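Local coordinates for protein carbohydrate kinase, FGGY (Novosphingobium aromaticivorans, PDB 3H6E) that probably phosphorylates a sugar substrate at the expense of ATP, at residues Pro213-Ala216 against Glu217-Leu221; Gly300-Glu303 against Ile304-Ile308; Leu177-Pro180 against Gln181-Asp184; Leu22-Leu25 against Asp26-Leu30. One frame throughout, in Å; residues are numbered along the deposited sequence.

Contact 1. Residues Pro213-Ala216 against Glu217-Leu221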
# COMPACT_ATOMS: atom_id res chain seq x y z
N PRO A 213 23.57 14.55 17.05
CA PRO A 213 24.11 15.90 17.28
C PRO A 213 24.58 16.55 15.98
O PRO A 213 24.16 17.66 15.66
CB PRO A 213 25.30 15.64 18.21
CG PRO A 213 24.94 14.39 18.93
CD PRO A 213 24.19 13.55 17.93
N ALA A 214 25.43 15.85 15.24
CA ALA A 214 25.94 16.37 13.97
C ALA A 214 24.81 16.71 13.01
O ALA A 214 24.98 17.53 12.11
CB ALA A 214 26.89 15.37 13.32
N ILE A 215 23.65 16.08 13.21
CA ILE A 215 22.48 16.35 12.38
C ILE A 215 21.62 17.47 12.95
O ILE A 215 21.20 18.37 12.22
CB ILE A 215 21.63 15.09 12.15
CG1 ILE A 215 22.15 14.32 10.94
CG2 ILE A 215 20.17 15.46 11.94
CD1 ILE A 215 21.18 13.31 10.40
N ALA A 216 21.36 17.42 14.25
CA ALA A 216 20.61 18.48 14.92
C ALA A 216 21.23 19.82 14.58
O ALA A 216 20.55 20.85 14.58
CB ALA A 216 20.61 18.25 16.43
N GLU A 217 22.52 19.79 14.29
CA GLU A 217 23.29 20.99 14.00
C GLU A 217 22.86 21.65 12.69
O GLU A 217 22.21 22.70 12.68
CB GLU A 217 24.78 20.66 13.94
CG GLU A 217 25.67 21.86 14.22
CD GLU A 217 25.35 22.51 15.55
OE1 GLU A 217 24.83 21.80 16.45
OE2 GLU A 217 25.60 23.72 15.70
N ARG A 218 23.24 21.02 11.58
CA ARG A 218 23.05 21.61 10.26
C ARG A 218 21.58 21.74 9.84
O ARG A 218 21.29 22.26 8.76
CB ARG A 218 23.83 20.82 9.22
CG ARG A 218 23.83 19.33 9.46
CD ARG A 218 23.44 18.57 8.21
NE ARG A 218 24.16 19.01 7.01
CZ ARG A 218 23.75 19.97 6.20
NH1 ARG A 218 22.61 20.62 6.44
NH2 ARG A 218 24.47 20.30 5.13
N THR A 219 20.67 21.26 10.68
CA THR A 219 19.25 21.46 10.43
C THR A 219 18.72 22.51 11.39
O THR A 219 17.64 23.07 11.19
CB THR A 219 18.44 20.17 10.63
OG1 THR A 219 18.28 19.91 12.03
CG2 THR A 219 19.14 18.99 9.96
N GLY A 220 19.49 22.78 12.44
CA GLY A 220 19.10 23.76 13.44
C GLY A 220 17.94 23.27 14.28
O GLY A 220 17.26 24.06 14.94
N LEU A 221 17.69 21.96 14.24
CA LEU A 221 16.67 21.35 15.08
C LEU A 221 17.27 20.97 16.43
O LEU A 221 18.47 20.72 16.53
CB LEU A 221 16.08 20.11 14.40
CG LEU A 221 15.22 20.34 13.16
CD1 LEU A 221 14.90 19.02 12.48
CD2 LEU A 221 13.94 21.09 13.52
O HOH W 1 26.41 19.65 16.59

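Contact 2. Residues Gly300-Glu303 against Ile304-Ile308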
# COMPACT_ATOMS: atom_id res chain seq x y z
N GLY A 300 -7.94 -3.05 -11.10
CA GLY A 300 -9.16 -2.37 -11.47
C GLY A 300 -8.97 -1.20 -12.41
O GLY A 300 -9.54 -1.19 -13.50
N GLY A 301 -8.18 -0.22 -11.99
CA GLY A 301 -7.98 0.99 -12.77
C GLY A 301 -7.46 0.73 -14.17
O GLY A 301 -7.77 1.48 -15.10
N ARG A 302 -6.67 -0.32 -14.32
CA ARG A 302 -6.08 -0.66 -15.61
C ARG A 302 -7.14 -1.19 -16.58
O ARG A 302 -7.10 -0.91 -17.78
CB ARG A 302 -4.96 -1.68 -15.44
CG ARG A 302 -4.55 -2.37 -16.73
CD ARG A 302 -3.93 -1.38 -17.71
NE ARG A 302 -2.64 -0.88 -17.23
CZ ARG A 302 -1.48 -1.46 -17.49
NH1 ARG A 302 -1.43 -2.57 -18.22
NH2 ARG A 302 -0.35 -0.93 -17.02
N GLU A 303 -8.08 -1.97 -16.05
CA GLU A 303 -9.12 -2.55 -16.88
C GLU A 303 -10.11 -1.48 -17.32
O GLU A 303 -10.49 -1.40 -18.49
CB GLU A 303 -9.84 -3.67 -16.13
CG GLU A 303 -8.88 -4.62 -15.41
CD GLU A 303 -9.54 -5.93 -15.02
OE1 GLU A 303 -10.33 -6.46 -15.83
OE2 GLU A 303 -9.27 -6.42 -13.91
N ILE A 304 -10.53 -0.66 -16.37
CA ILE A 304 -11.40 0.46 -16.67
C ILE A 304 -10.81 1.32 -17.79
O ILE A 304 -11.51 1.70 -18.73
CB ILE A 304 -11.66 1.32 -15.42
CG1 ILE A 304 -12.50 0.54 -14.41
CG2 ILE A 304 -12.34 2.62 -15.80
CD1 ILE A 304 -12.86 1.31 -13.15
N GLU A 305 -9.51 1.61 -17.69
CA GLU A 305 -8.83 2.45 -18.67
C GLU A 305 -8.80 1.80 -20.05
O GLU A 305 -8.85 2.48 -21.07
CB GLU A 305 -7.41 2.76 -18.22
CG GLU A 305 -6.76 3.89 -19.01
CD GLU A 305 -5.25 3.77 -19.08
OE1 GLU A 305 -4.56 4.57 -18.41
OE2 GLU A 305 -4.76 2.86 -19.79
N THR A 306 -8.71 0.47 -20.08
CA THR A 306 -8.79 -0.24 -21.34
C THR A 306 -10.13 0.07 -21.98
O THR A 306 -10.21 0.32 -23.18
CB THR A 306 -8.66 -1.76 -21.14
OG1 THR A 306 -7.50 -2.05 -20.35
CG2 THR A 306 -8.53 -2.47 -22.49
N LEU A 307 -11.18 0.07 -21.16
CA LEU A 307 -12.54 0.31 -21.63
C LEU A 307 -12.78 1.75 -22.10
O LEU A 307 -13.35 1.96 -23.17
CB LEU A 307 -13.57 -0.04 -20.54
CG LEU A 307 -14.02 -1.49 -20.37
CD1 LEU A 307 -13.81 -2.27 -21.65
CD2 LEU A 307 -13.31 -2.16 -19.20
N ILE A 308 -12.37 2.73 -21.31
CA ILE A 308 -12.65 4.13 -21.63
C ILE A 308 -11.55 4.81 -22.45
O ILE A 308 -11.69 5.96 -22.86
CB ILE A 308 -12.99 4.95 -20.36
CG1 ILE A 308 -11.94 4.74 -19.27
CG2 ILE A 308 -14.37 4.58 -19.84
CD1 ILE A 308 -10.77 5.67 -19.38

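Contact 3. Residues Leu177-Pro180 against Gln181-Asp184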
# COMPACT_ATOMS: atom_id res chain seq x y z
N LEU A 177 10.30 -12.73 3.80
CA LEU A 177 11.08 -12.77 5.04
C LEU A 177 10.20 -12.90 6.29
O LEU A 177 10.72 -12.96 7.40
CB LEU A 177 11.94 -11.51 5.18
CG LEU A 177 12.69 -10.97 3.96
CD1 LEU A 177 13.78 -10.02 4.41
CD2 LEU A 177 13.29 -12.10 3.13
N TRP A 178 8.89 -12.94 6.11
CA TRP A 178 7.99 -12.87 7.25
C TRP A 178 6.95 -13.99 7.35
O TRP A 178 6.40 -14.43 6.35
CB TRP A 178 7.30 -11.50 7.32
CG TRP A 178 6.83 -11.18 8.70
CD1 TRP A 178 5.54 -10.98 9.11
CD2 TRP A 178 7.64 -11.05 9.87
NE1 TRP A 178 5.51 -10.72 10.46
CE2 TRP A 178 6.79 -10.76 10.95
CE3 TRP A 178 9.02 -11.15 10.11
CZ2 TRP A 178 7.25 -10.57 12.25
CZ3 TRP A 178 9.48 -10.96 11.40
CH2 TRP A 178 8.60 -10.67 12.45
N ASP A 179 6.71 -14.42 8.58
CA ASP A 179 5.65 -15.37 8.88
C ASP A 179 4.55 -14.63 9.61
O ASP A 179 4.61 -14.45 10.83
CB ASP A 179 6.20 -16.51 9.74
CG ASP A 179 5.20 -17.63 9.96
OD1 ASP A 179 3.98 -17.38 9.87
OD2 ASP A 179 5.64 -18.76 10.23
N PRO A 180 3.53 -14.18 8.87
CA PRO A 180 2.46 -13.33 9.41
C PRO A 180 1.76 -13.96 10.60
O PRO A 180 1.73 -13.37 11.68
CB PRO A 180 1.50 -13.18 8.24
CG PRO A 180 2.34 -13.39 7.03
CD PRO A 180 3.35 -14.43 7.43
N GLN A 181 1.20 -15.15 10.42
CA GLN A 181 0.52 -15.84 11.51
C GLN A 181 1.42 -16.01 12.73
O GLN A 181 1.01 -15.72 13.86
CB GLN A 181 0.00 -17.21 11.05
CG GLN A 181 -1.22 -17.14 10.16
CD GLN A 181 -2.41 -16.49 10.84
OE1 GLN A 181 -3.32 -15.99 10.18
NE2 GLN A 181 -2.41 -16.51 12.17
N ASP A 182 2.65 -16.46 12.49
CA ASP A 182 3.60 -16.72 13.57
C ASP A 182 4.17 -15.44 14.18
O ASP A 182 4.60 -15.44 15.33
CB ASP A 182 4.74 -17.61 13.08
CG ASP A 182 5.45 -18.31 14.22
OD1 ASP A 182 4.91 -18.28 15.35
OD2 ASP A 182 6.53 -18.90 13.98
N GLY A 183 4.17 -14.36 13.41
CA GLY A 183 4.68 -13.09 13.88
C GLY A 183 6.18 -13.15 14.08
O GLY A 183 6.72 -12.61 15.05
N ASP A 184 6.85 -13.81 13.15
CA ASP A 184 8.29 -14.03 13.23
C ASP A 184 8.84 -14.13 11.81
O ASP A 184 8.08 -14.22 10.85
CB ASP A 184 8.58 -15.31 14.01
CG ASP A 184 10.00 -15.36 14.57
OD1 ASP A 184 10.85 -14.56 14.13
OD2 ASP A 184 10.26 -16.20 15.46

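Contact 4. Residues Leu22-Leu25 against Asp26-Leu30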
# COMPACT_ATOMS: atom_id res chain seq x y z
N LEU A 22 5.39 19.38 7.66
CA LEU A 22 5.41 19.96 9.00
C LEU A 22 3.99 20.13 9.53
O LEU A 22 3.17 20.79 8.91
CB LEU A 22 6.11 21.31 8.97
CG LEU A 22 6.20 22.06 10.30
CD1 LEU A 22 7.28 21.45 11.20
CD2 LEU A 22 6.48 23.53 10.05
N TRP A 23 3.72 19.54 10.69
CA TRP A 23 2.37 19.54 11.26
C TRP A 23 2.34 20.16 12.65
O TRP A 23 3.37 20.27 13.32
CB TRP A 23 1.82 18.12 11.31
CG TRP A 23 1.78 17.43 9.98
CD1 TRP A 23 2.85 17.04 9.23
CD2 TRP A 23 0.61 17.04 9.25
NE1 TRP A 23 2.42 16.45 8.07
CE2 TRP A 23 1.05 16.43 8.06
CE3 TRP A 23 -0.76 17.15 9.48
CZ2 TRP A 23 0.17 15.93 7.10
CZ3 TRP A 23 -1.64 16.66 8.53
CH2 TRP A 23 -1.17 16.05 7.36
N ASP A 24 1.15 20.55 13.10
CA ASP A 24 0.97 21.05 14.45
C ASP A 24 0.31 20.00 15.35
O ASP A 24 -0.22 19.01 14.86
CB ASP A 24 0.18 22.37 14.47
CG ASP A 24 -1.23 22.22 13.93
OD1 ASP A 24 -1.83 21.15 14.11
OD2 ASP A 24 -1.74 23.20 13.33
N LEU A 25 0.34 20.25 16.65
CA LEU A 25 -0.13 19.28 17.64
C LEU A 25 -1.62 18.98 17.52
O LEU A 25 -2.14 18.12 18.23
CB LEU A 25 0.21 19.77 19.04
CG LEU A 25 1.58 20.43 19.16
CD1 LEU A 25 1.62 21.40 20.33
CD2 LEU A 25 2.69 19.38 19.28
N ASP A 26 -2.30 19.70 16.64
CA ASP A 26 -3.72 19.46 16.39
C ASP A 26 -3.93 18.66 15.10
O ASP A 26 -5.06 18.42 14.68
CB ASP A 26 -4.50 20.77 16.35
CG ASP A 26 -4.84 21.29 17.73
OD1 ASP A 26 -4.74 20.51 18.71
OD2 ASP A 26 -5.20 22.48 17.85
N GLY A 27 -2.82 18.26 14.48
CA GLY A 27 -2.88 17.43 13.29
C GLY A 27 -3.31 18.18 12.04
O GLY A 27 -4.08 17.66 11.24
N ARG A 28 -2.82 19.40 11.89
CA ARG A 28 -3.06 20.17 10.67
C ARG A 28 -1.72 20.49 10.03
O ARG A 28 -0.76 20.85 10.71
CB ARG A 28 -3.83 21.45 10.97
CG ARG A 28 -4.18 22.28 9.73
CD ARG A 28 -5.33 21.65 8.93
NE ARG A 28 -5.88 22.60 7.95
CZ ARG A 28 -6.88 22.33 7.11
NH1 ARG A 28 -7.45 21.13 7.12
NH2 ARG A 28 -7.31 23.26 6.26
N MSE A 29 -1.67 20.37 8.70
CA MSE A 29 -0.42 20.51 7.97
C MSE A 29 -0.04 21.97 7.78
O MSE A 29 -0.80 22.76 7.22
CB MSE A 29 -0.55 19.84 6.60
CG MSE A 29 0.77 19.62 5.90
SE MSE A 29 0.46 18.78 4.17
CE MSE A 29 2.01 17.62 4.12
N LEU A 30 1.16 22.33 8.24
CA LEU A 30 1.63 23.71 8.17
C LEU A 30 2.42 23.96 6.89
O LEU A 30 2.46 25.08 6.38
CB LEU A 30 2.50 24.03 9.38
CG LEU A 30 1.90 23.65 10.73
CD1 LEU A 30 2.87 23.94 11.87
CD2 LEU A 30 0.57 24.35 10.95

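Contact 1. Residues Pro213-Ala216 against Glu217-Leu221
Thr219 packs back on Ile215, one turn earlier in the short helix 213-219, making a local helix-end contact that follows edge strand 207-210. The evidence lies first in Thr219 OG1, set between the backbone N and the carbonyl carbon of its own residue (chi1 76°). From there it gives a weak hydrogen bond to Ile215 O at 3.3 Å, and Thr219 N adds another weak one to the same oxygen. In the other direction OG1 accepts Leu221 N at 3.1 Å, with 149° at the hydrogen: an ST turn. The side chains of Ile215 and Thr219 cross obliquely, their CG2 methyls 4.2 Å apart. Between the turn's ends Gly220 takes a positive phi of 71°, and the chain leaves the helix there. Further up, Glu217 bends at chi2, and a water donates to Glu217 OE1 at 2.7 Å and, weakly, to Pro213 O. The helix leans on helix 50-63, where Leu58 touches Thr219 and Arg218, and Arg218 O is hydrogen-bonded to Ser62 OG. A valine in place of Thr219 would probably leave Leu221 N without its hydroxyl acceptor and so weaken the turn. Since both bonds to Ile215 O are weak while Leu221 N lies closer, the hydroxyl seems to serve mainly the chain's exit, mating an amide that lies beyond the last helical residue.

Contact 2. Residues Gly300-Glu303 against Ile304-Ile308
Gly300 to Glu303 accept, one after another, the backbone N-H groups of Ile304 to Leu307, the i to i+4 ladder that defines helix 300-308 as alpha. The first rung is nearly linear: Ile304 N lies 3.1 Å from Gly300 O, with 177° at the hydrogen. A side-chain bond is added at the third, where Thr306 OG1 reaches Arg302 O at 2.8 Å while Thr306 N reaches it at 3.1 Å. The two donors come from opposite faces of the carbonyl plane, so this oxygen is gripped from both sides. The hydroxyl gets there because OG1 stands anti to the Thr306 carbonyl carbon (chi1 -51°), leaning back along the helix. The aliphatic side chains meet backbone oxygens: Ile304 CG1 lies 3.5 Å from Gly300 O. Among the charged groups, Arg302 NE and Glu305 OE2 are 5.0 Å apart, too far for a salt bridge, though their opposite charges probably attract. The Glu303 carboxylate finds its partners elsewhere in the chain, OE1 bonding to Tyr373 OH and Leu342 N. The helix follows strand 292-298 and touches helix 363-384 through Ile304 on Ala374 and Ile308 on Arg367, while Thr306 and Leu307 pack on Leu342.

Contact 3. Residues Leu177-Pro180 against Gln181-Asp184
Asp179 and Asp184 pair as antiparallel, hydrogen-bonded neighbours, their CA atoms 5.3 Å apart. Asp179 N gives a bond of 2.7 Å to Asp184 O, and the return bond from Asp184 N to Asp179 O is longer, at 3.3 Å. Asp179 O takes a second donor as well, Gly183 N at 2.6 Å. With Gly183 and Asp184 both facing Asp179, the geometry is that of a G1 beta bulge, and Gly183 occupies its positive-phi position (69°). The bulge closes the tight hairpin of strands 178-179 and 184-185, a small two-stranded sheet. Within the turn, Asp179 OD1 accepts Asp182 N at 3.1 Å, met from well above the carboxylate plane. The Asp179 side chain crosses that of Asp182 obliquely, the carboxylate planes 68° apart, and Asp179 OD2 comes to 3.9 Å of Asp182 OD2. That like-charge approach is probably eased by Arg117, which forms a salt bridge with Asp179 OD2; Asp184 OD2 pairs likewise with Lys190. Trp178, with CG anti to the backbone N (chi1 -157°), lays one ring face over the Asp184 backbone, where Asp184 O stands 3.2 Å above the ring plane. The same indole meets Phe185 edge-to-face and touches Val286 of strand 282-286, while Pro180 touches Val284 of that strand.

Contact 4. Residues Leu22-Leu25 against Asp26-Leu30
Leu22 faces Leu30 across the hairpin of strands 17-23 and 29-36: Leu22 O accepts Leu30 N at 2.6 Å, and Leu22 CD2 meets Leu30 CD1 at 4.1 Å. Next comes Trp23, which forms an antiparallel non-hydrogen-bonded pair with Met29, a selenomethionine. Met29 CB sits 3.7 Å from the centroid of the Trp23 six-membered ring, only 4° off its normal, a CH-pi contact. Beyond it Met29 SE makes an oblique Met-aromatic contact, while Gly27 C lies at the ring's edge. An alanine at Trp23 is likely to strip Met29 of its aromatic platform and leave a gap on that side of the hairpin. Asp24 follows, its N bonded to Arg28 O and its O taking Gly27 N in a type I turn. With CG between the backbone N and carbonyl carbon (chi1 63°), the carboxylate folds into the loop, and OD1 accepts Asp26 N at 3.0 Å and Arg28 N at 3.0 Å from opposite faces of its plane. Leu25 and Asp26 make the reversal as the turn's central residues, and Gly27 follows with positive phi. The hairpin borders its mixed sheet, 29-36 being an outermost strand; strand 17-23 lies next to strand 9-13, where Leu22 touches Ile9 and Trp23 touches Val10.

In the fold
Contacts 1 and 4 adjoin one mixed sheet at its two outermost strands: contact 4 is the turn of a hairpin whose second strand is 29-36, and the helix of contact 1 follows strand 207-210. Their centres are 22 Å apart, their nearest atoms about 7 Å. Contact 3 lies farther off, 38 Å from contact 1 between centres, yet its Trp178 and Pro180 reach strand 282-286 of the second large sheet. Contact 2 adjoins that second sheet, its helix following strand 292-298, next to 282-286; its centre lies 48 Å from that of contact 1. In FGGY kinases substrates bind in the cleft between two actin-like domains; none of the four includes a bound ligand.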